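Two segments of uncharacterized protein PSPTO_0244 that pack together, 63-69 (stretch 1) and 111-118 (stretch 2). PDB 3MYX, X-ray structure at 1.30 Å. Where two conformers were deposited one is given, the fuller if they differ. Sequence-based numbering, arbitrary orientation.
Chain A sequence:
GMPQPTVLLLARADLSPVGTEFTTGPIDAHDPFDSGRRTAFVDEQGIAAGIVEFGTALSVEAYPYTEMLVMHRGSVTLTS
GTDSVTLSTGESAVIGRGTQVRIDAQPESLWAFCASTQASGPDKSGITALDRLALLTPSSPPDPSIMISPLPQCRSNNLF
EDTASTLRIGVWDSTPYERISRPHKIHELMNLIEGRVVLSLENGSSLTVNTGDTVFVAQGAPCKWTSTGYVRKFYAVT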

# COMPACT_ATOMS: atom_id res chain seq x y z
N TYR A 63 -4.70 -17.29 6.15
CA TYR A 63 -3.75 -16.20 6.11
C TYR A 63 -3.90 -15.36 7.37
O TYR A 63 -5.01 -15.03 7.77
CB TYR A 63 -3.93 -15.34 4.84
CG TYR A 63 -2.65 -14.64 4.48
CD1 TYR A 63 -1.60 -15.33 3.89
CD2 TYR A 63 -2.45 -13.30 4.81
CE1 TYR A 63 -0.39 -14.70 3.62
CE2 TYR A 63 -1.22 -12.67 4.55
CZ TYR A 63 -0.20 -13.38 3.95
OH TYR A 63 1.02 -12.82 3.68
N PRO A 64 -2.78 -15.03 8.04
CA PRO A 64 -2.90 -14.50 9.40
C PRO A 64 -3.21 -13.01 9.47
O PRO A 64 -3.52 -12.51 10.55
CB PRO A 64 -1.52 -14.76 9.98
CG PRO A 64 -0.61 -14.74 8.80
CD PRO A 64 -1.39 -15.41 7.73
N TYR A 65 -3.08 -12.31 8.35
CA TYR A 65 -3.21 -10.87 8.28
C TYR A 65 -4.23 -10.51 7.20
O TYR A 65 -4.55 -11.33 6.35
CB TYR A 65 -1.87 -10.25 7.87
CG TYR A 65 -0.63 -10.75 8.59
CD1 TYR A 65 -0.65 -11.06 9.95
CD2 TYR A 65 0.58 -10.86 7.92
CE1 TYR A 65 0.50 -11.49 10.61
CE2 TYR A 65 1.72 -11.28 8.58
CZ TYR A 65 1.68 -11.57 9.92
OH TYR A 65 2.82 -11.99 10.54
N THR A 66 -4.68 -9.26 7.20
CA THR A 66 -5.21 -8.66 5.97
C THR A 66 -4.01 -8.04 5.28
O THR A 66 -3.32 -7.24 5.87
CB THR A 66 -6.26 -7.59 6.25
OG1 THR A 66 -7.30 -8.17 7.05
CG2 THR A 66 -6.82 -7.05 4.94
N GLU A 67 -3.75 -8.40 4.04
CA GLU A 67 -2.53 -7.95 3.36
C GLU A 67 -2.76 -7.57 1.91
O GLU A 67 -3.33 -8.33 1.13
CB GLU A 67 -1.41 -9.00 3.50
CG GLU A 67 -0.06 -8.51 2.96
CD GLU A 67 1.14 -9.37 3.40
OE1 GLU A 67 1.02 -10.23 4.32
OE2 GLU A 67 2.22 -9.10 2.85
N MSE A 68 -2.30 -6.37 1.56
CA MSE A 68 -2.33 -5.86 0.20
C MSE A 68 -0.97 -6.02 -0.42
O MSE A 68 0.05 -5.71 0.22
CB MSE A 68 -2.66 -4.37 0.20
CG MSE A 68 -2.61 -3.77 -1.19
SE MSE A 68 -2.79 -1.89 -1.01
CE MSE A 68 -3.19 -1.44 -2.82
N LEU A 69 -0.96 -6.49 -1.66
CA LEU A 69 0.27 -6.68 -2.47
C LEU A 69 0.21 -5.77 -3.68
O LEU A 69 -0.82 -5.68 -4.33
CB LEU A 69 0.36 -8.13 -3.02
CG LEU A 69 0.49 -9.33 -2.08
CD1 LEU A 69 -0.84 -9.64 -1.39
CD2 LEU A 69 1.01 -10.54 -2.84
N TRP A 111 7.33 -7.55 -4.46
CA TRP A 111 6.16 -6.70 -4.29
C TRP A 111 6.24 -5.87 -3.03
O TRP A 111 6.90 -6.26 -2.08
CB TRP A 111 4.88 -7.51 -4.29
CG TRP A 111 4.72 -8.64 -3.30
CD1 TRP A 111 4.09 -8.59 -2.09
CD2 TRP A 111 5.10 -10.02 -3.49
NE1 TRP A 111 4.03 -9.83 -1.53
CE2 TRP A 111 4.66 -10.73 -2.35
CE3 TRP A 111 5.77 -10.72 -4.51
CZ2 TRP A 111 4.85 -12.10 -2.20
CZ3 TRP A 111 5.99 -12.08 -4.34
CH2 TRP A 111 5.53 -12.75 -3.20
N ALA A 112 5.57 -4.72 -3.05
CA ALA A 112 5.35 -3.96 -1.83
C ALA A 112 4.13 -4.52 -1.11
O ALA A 112 3.23 -5.08 -1.73
CB ALA A 112 5.16 -2.48 -2.11
N PHE A 113 4.08 -4.35 0.20
CA PHE A 113 2.93 -4.78 0.97
C PHE A 113 2.55 -3.77 2.04
O PHE A 113 3.38 -3.00 2.54
CB PHE A 113 3.19 -6.15 1.63
CG PHE A 113 4.09 -6.10 2.85
CD1 PHE A 113 3.58 -5.86 4.12
CD2 PHE A 113 5.46 -6.28 2.73
CE1 PHE A 113 4.40 -5.78 5.23
CE2 PHE A 113 6.29 -6.21 3.86
CZ PHE A 113 5.75 -5.95 5.11
N CYS A 114 1.27 -3.82 2.40
CA CYS A 114 0.76 -3.25 3.65
C CYS A 114 -0.13 -4.31 4.28
O CYS A 114 -1.01 -4.86 3.62
CB CYS A 114 -0.03 -1.97 3.37
SG CYS A 114 -0.68 -1.20 4.89
N ALA A 115 0.12 -4.62 5.55
CA ALA A 115 -0.62 -5.64 6.27
C ALA A 115 -1.17 -5.09 7.57
O ALA A 115 -0.46 -4.37 8.28
CB ALA A 115 0.28 -6.84 6.57
N SER A 116 -2.39 -5.49 7.89
CA SER A 116 -2.91 -5.37 9.24
C SER A 116 -2.65 -6.70 9.92
O SER A 116 -3.28 -7.71 9.60
CB SER A 116 -4.40 -5.08 9.24
OG SER A 116 -4.92 -5.07 10.56
N THR A 117 -1.70 -6.71 10.86
CA THR A 117 -1.35 -7.93 11.55
C THR A 117 -2.18 -8.17 12.81
O THR A 117 -2.16 -9.27 13.34
CB THR A 117 0.18 -8.05 11.84
OG1 THR A 117 0.56 -7.12 12.86
CG2 THR A 117 1.03 -7.85 10.58
N GLN A 118 -2.92 -7.15 13.26
CA GLN A 118 -3.86 -7.28 14.38
C GLN A 118 -5.28 -7.31 13.84
O GLN A 118 -5.64 -6.51 12.99
CB GLN A 118 -3.71 -6.07 15.31
CG GLN A 118 -4.68 -6.09 16.51
CD GLN A 118 -4.50 -7.30 17.39
OE1 GLN A 118 -3.39 -7.56 17.87
NE2 GLN A 118 -5.58 -8.06 17.62
O HOH W 1 -6.67 -7.73 9.93
O HOH W 2 2.95 -10.90 0.87

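Two neighbouring antiparallel strands, 66-69 and 111-116, make most of this contact, their directions 170° apart; the two stretches together bury 518 Å². Two hydrogen-bonded pairs fix the register. At the first, T66 N gives its proton to S116 O (3.2 Å) and S116 N returns one to T66 O (2.8 Å); at the second, M68 N meets C114 O at 2.9 Å and C114 N meets M68 O at 3.1 Å. Between them A115 CA lies 3.2 Å from T66 O and E67 CA 3.5 Å from C114 O, both CA-H...O contacts. E67 and A115 form the non-hydrogen-bonded pair between them, where the CA atoms of antiparallel strands come closer: E67 CA and A115 CA are 4.2 Å apart.

Side chains alternate between the two faces of the sheet. E67, L69, F113 and A115 share one. Here E67, with chi1 and chi2 both t, is nearly fully extended, and its carboxylate is carried well out from the strand. A buried carboxylate needs polar partners, and it has them: Y63 OH donates to E67 OE1 at 2.7 Å, while water 2 donates to E67 OE2 at 2.8 Å and accepts from W111 NE1, also at 2.8 Å. The water thus links the acid to the indole across the two stretches. The small methyl of A115 lies beside the glutamate's aliphatic part, A115 CB being 4.0 Å from E67 CG. F113, in the p rotamer, leads its ring away from stretch 1, leaving F113 CB 3.3 Å from E67 OE2.

L69 adopts chi1 m and chi2 p, which lays a methyl over the indole of W111: L69 CD2 sits 3.6 Å from the centroid of the five-membered ring formed by W111 CG, CD1, NE1, CE2 and CD2, a CH-pi contact. W111, with chi1 p and chi2 96°, thus offers a ring face to leucine and its NE1 proton to water. A branched aliphatic residue suits such a flat surface, and L69 has the largest covered area in the contact.

The other face carries T66, M68, C114 and S116. T66 (m) and S116 (t) approach CB to CB at 4.3 Å, and water 1 donates to T66 OG1 at 3.0 Å. The selenomethionine M68, all t, is an extended apolar arm suited to its buried place, its end leading away from stretch 2; small, buried C114, chi1 t, fills little space across from it.

Beyond the strand, Y65 in the m rotamer points toward stretch 2. T117, in p, places its methyl above that ring, T117 CG2 being 3.6 Å from the centroid of Y65 and only 9° off the normal. Threonine serves both chemistries here: its methyl packs on the aromatic face, while its hydroxyl is satisfied elsewhere in the structure.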